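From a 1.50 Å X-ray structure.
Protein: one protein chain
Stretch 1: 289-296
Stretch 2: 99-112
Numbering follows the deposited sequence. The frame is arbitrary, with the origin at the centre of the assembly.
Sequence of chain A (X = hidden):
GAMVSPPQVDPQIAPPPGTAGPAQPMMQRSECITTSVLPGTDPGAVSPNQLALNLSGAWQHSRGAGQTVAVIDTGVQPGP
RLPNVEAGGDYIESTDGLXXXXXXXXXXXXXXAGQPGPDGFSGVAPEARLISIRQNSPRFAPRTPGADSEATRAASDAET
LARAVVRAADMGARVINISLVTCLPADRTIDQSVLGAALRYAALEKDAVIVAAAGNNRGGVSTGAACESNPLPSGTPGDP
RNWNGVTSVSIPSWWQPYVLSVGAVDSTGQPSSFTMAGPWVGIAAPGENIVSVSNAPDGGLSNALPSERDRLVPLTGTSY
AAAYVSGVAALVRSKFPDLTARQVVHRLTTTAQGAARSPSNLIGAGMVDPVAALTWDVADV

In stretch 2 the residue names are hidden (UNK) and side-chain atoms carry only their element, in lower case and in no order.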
# COMPACT_ATOMS: atom_id res chain seq x y z
N ASN A 289 -13.24 -6.36 6.13
CA ASN A 289 -14.31 -5.53 6.73
C ASN A 289 -13.81 -4.14 7.10
O ASN A 289 -14.10 -3.61 8.18
CB ASN A 289 -14.92 -6.20 7.94
CG ASN A 289 -15.44 -7.60 7.63
OD1 ASN A 289 -16.29 -7.75 6.77
ND2 ASN A 289 -14.83 -8.62 8.25
N ILE A 290 -13.09 -3.53 6.16
CA ILE A 290 -12.46 -2.26 6.42
C ILE A 290 -13.50 -1.14 6.46
O ILE A 290 -14.44 -1.13 5.65
CB ILE A 290 -11.39 -2.02 5.32
CG1 ILE A 290 -10.27 -3.08 5.39
CG2 ILE A 290 -10.94 -0.58 5.32
CD1 ILE A 290 -9.42 -3.03 6.62
N VAL A 291 -13.33 -0.21 7.41
CA VAL A 291 -14.08 1.04 7.49
C VAL A 291 -13.09 2.18 7.40
O VAL A 291 -12.08 2.20 8.11
CB VAL A 291 -14.83 1.16 8.83
CG1 VAL A 291 -15.51 2.51 8.93
CG2 VAL A 291 -15.81 -0.01 8.98
N SER A 292 -13.35 3.12 6.49
CA SER A 292 -12.49 4.27 6.35
C SER A 292 -13.27 5.47 5.82
O SER A 292 -14.48 5.57 5.99
CB SER A 292 -11.30 3.88 5.47
OG SER A 292 -10.33 4.90 5.46
N VAL A 293 -12.57 6.41 5.23
CA VAL A 293 -13.16 7.66 4.78
C VAL A 293 -13.64 7.53 3.33
O VAL A 293 -13.00 6.89 2.49
CB VAL A 293 -12.10 8.77 4.92
CG1 VAL A 293 -12.57 10.09 4.37
CG2 VAL A 293 -11.62 8.89 6.38
N SER A 294 -14.75 8.20 3.03
CA SER A 294 -15.33 8.17 1.71
C SER A 294 -14.85 9.32 0.84
O SER A 294 -14.58 10.41 1.38
CB SER A 294 -16.86 8.24 1.84
OG SER A 294 -17.48 8.24 0.56
N ASN A 295 -14.76 9.08 -0.47
CA ASN A 295 -14.56 10.15 -1.47
C ASN A 295 -15.87 10.80 -1.94
O ASN A 295 -15.85 11.66 -2.81
CB ASN A 295 -13.80 9.63 -2.69
CG ASN A 295 -14.51 8.49 -3.40
OD1 ASN A 295 -15.23 7.71 -2.78
ND2 ASN A 295 -14.27 8.35 -4.71
N ALA A 296 -17.00 10.40 -1.38
CA ALA A 296 -18.27 11.11 -1.65
C ALA A 296 -18.18 12.53 -1.10
O ALA A 296 -17.40 12.80 -0.21
CB ALA A 296 -19.43 10.37 -1.00
N UNK A 99 -8.11 14.46 -6.57
CA UNK A 99 -9.33 13.93 -7.13
C UNK A 99 -9.24 12.39 -7.15
O UNK A 99 -8.37 11.83 -7.78
c UNK A 99 -9.58 14.44 -8.56
c UNK A 99 -10.84 13.82 -9.08
o UNK A 99 -9.71 15.86 -8.55
N UNK A 100 -10.19 11.73 -6.50
CA UNK A 100 -10.24 10.29 -6.48
C UNK A 100 -11.53 9.81 -7.15
O UNK A 100 -12.61 9.90 -6.57
o UNK A 100 -10.11 7.61 -5.89
o UNK A 100 -10.30 7.86 -3.71
c UNK A 100 -10.19 9.83 -5.02
c UNK A 100 -10.19 8.32 -4.86
N UNK A 101 -11.38 9.26 -8.35
CA UNK A 101 -12.50 8.77 -9.15
C UNK A 101 -12.85 7.32 -8.81
O UNK A 101 -13.81 6.76 -9.34
c UNK A 101 -12.10 8.93 -10.64
s UNK A 101 -13.29 8.53 -11.95
N UNK A 102 -12.10 6.71 -7.89
CA UNK A 102 -12.20 5.27 -7.60
C UNK A 102 -12.63 4.96 -6.18
O UNK A 102 -13.30 3.97 -5.92
o UNK A 102 -10.81 3.62 -9.96
c UNK A 102 -10.85 4.60 -7.83
o UNK A 102 -9.81 5.56 -9.73
c UNK A 102 -10.45 4.60 -9.27
N UNK A 103 -12.20 5.78 -5.24
CA UNK A 103 -12.51 5.59 -3.83
C UNK A 103 -11.35 4.98 -3.05
O UNK A 103 -11.32 5.01 -1.81
N UNK A 104 -10.42 4.37 -3.78
CA UNK A 104 -9.42 3.51 -3.16
C UNK A 104 -8.37 4.30 -2.40
O UNK A 104 -8.08 4.06 -1.21
n UNK A 104 -7.05 -0.25 -2.91
c UNK A 104 -8.79 2.67 -4.26
c UNK A 104 -6.07 0.62 -3.05
n UNK A 104 -6.57 1.73 -3.55
c UNK A 104 -8.21 0.31 -3.37
c UNK A 104 -7.92 1.58 -3.74
N UNK A 105 -7.81 5.31 -3.08
CA UNK A 105 -6.83 6.18 -2.45
C UNK A 105 -7.37 6.86 -1.20
O UNK A 105 -6.66 7.02 -0.20
N UNK A 106 -8.61 7.27 -1.27
CA UNK A 106 -9.25 7.90 -0.12
C UNK A 106 -9.37 6.97 1.06
O UNK A 106 -9.11 7.35 2.21
c UNK A 106 -11.17 9.34 0.66
c UNK A 106 -10.59 8.57 -0.52
o UNK A 106 -10.39 9.46 -1.62
N UNK A 107 -9.79 5.74 0.80
CA UNK A 107 -9.90 4.72 1.86
C UNK A 107 -8.54 4.43 2.46
O UNK A 107 -8.36 4.35 3.67
o UNK A 107 -11.83 3.57 0.82
c UNK A 107 -10.50 3.43 1.30
N UNK A 108 -7.55 4.34 1.60
CA UNK A 108 -6.17 4.09 2.05
C UNK A 108 -5.66 5.26 2.91
O UNK A 108 -5.17 5.08 4.02
c UNK A 108 -3.81 3.98 1.14
c UNK A 108 -5.55 2.44 0.23
c UNK A 108 -5.28 3.82 0.82
N UNK A 109 -5.82 6.48 2.41
CA UNK A 109 -5.40 7.68 3.13
C UNK A 109 -6.08 7.75 4.50
O UNK A 109 -5.48 8.11 5.51
c UNK A 109 -5.72 8.91 2.29
N UNK A 110 -7.37 7.42 4.54
CA UNK A 110 -8.11 7.47 5.77
C UNK A 110 -7.55 6.55 6.84
O UNK A 110 -7.45 6.90 8.02
N UNK A 111 -7.17 5.34 6.44
CA UNK A 111 -6.61 4.40 7.40
C UNK A 111 -5.29 4.91 7.96
O UNK A 111 -4.97 4.67 9.12
c UNK A 111 -6.42 3.01 6.79
c UNK A 111 -8.52 1.99 7.74
c UNK A 111 -7.30 0.93 5.83
c UNK A 111 -7.70 2.24 6.49
N UNK A 112 -4.49 5.56 7.11
CA UNK A 112 -3.16 6.04 7.48
C UNK A 112 -3.26 7.22 8.44
O UNK A 112 -2.63 7.21 9.47
c UNK A 112 -0.98 7.04 6.70
c UNK A 112 -2.10 5.16 5.40
c UNK A 112 -2.32 6.41 6.25
c UNK A 112 -1.46 5.43 4.06
O HOH W 1 -13.37 6.18 -0.29
O HOH W 2 -13.46 4.09 2.87

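Position 99 has one carbon carrying an oxygen and a second carbon, the beta-branched hydroxyl of threonine; T99 stays out of reach of stretch 1. At position 100 two carbons end in two oxygens, a short carboxylate, hence aspartate. The backbone O of D100 accepts a hydrogen bond from N295 ND2 at 2.9 Å, while its carboxylate is busy within its own stretch. Position 101, one carbon then a sulfur, is cysteine; C101 points away and is bonded covalently to a group elsewhere in the structure. Position 102 repeats the pattern of two carbons and two oxygens, so it too is aspartate. D102 also points away, yet its backbone N donates to D100 OD1 at 3.0 Å.

Position 103 has no side-chain atoms: glycine, standing right before the helix. Its phi of 102° and psi of -18° would jam a CB against the preceding carbonyl, which by itself calls for glycine. G103 N donates to D100 OD1 at 2.9 Å; N295 ND2 lies 3.3 Å from that same G103 N, but both are donors, so no bond joins them.

At position 104 a carbon leads to a five-membered ring of three carbons and two nitrogens, which is histidine. H104 faces away from stretch 1. Position 105 is bare again, and G105 makes no contact. Position 106 has one carbon carrying an oxygen and a carbon, the latter 3.6 Å from V293 O: threonine. The hydroxyl of T106 donates from OG1 to D100 OD2 at 2.6 Å, and its backbone N donates to the same OD2 at 3.0 Å, tying the loop to the first turn.

Position 107 carries one carbon and one oxygen, a serine. S107 O receives the hydroxyl of S292, OG to O 2.7 Å. Position 108, one carbon carrying two more, is valine, and V108 points away. Position 109 has a single carbon, alanine; A109 makes no contact.

Position 110 has nothing beyond the backbone, so it is glycine. An ideal CB on G110 would sit 2.3 Å from S292 OG and 2.8 Å from V293 CG2, both clashes; the bare CA lets the strand come close. Position 111 has four carbons forked at the second, leucine. L111 starts sideways but its end comes nearer, CD1 lying 4.0 Å from I290 CG2 and CD2 3.6 Å from V291 O. Position 112, four carbons forked at the first with one longer arm, is isoleucine, and I112 is out of reach.

The contact works by letting side chains of stretch 1 read backbone carbonyls of stretch 2: N295 takes that of D100, S292 that of S107. Water adds two links: one lies 2.8 Å from G103 O and 2.9 Å from V293 O, bridging the two carbonyls, while another joins V293 O (2.9 Å) to S107 OG (2.7 Å). The rule is a bare helix surface at G110, a braced loop before it, and an apolar contact at L111.

Stretch 2 (99-112) TDCDGHGTSVAGLI
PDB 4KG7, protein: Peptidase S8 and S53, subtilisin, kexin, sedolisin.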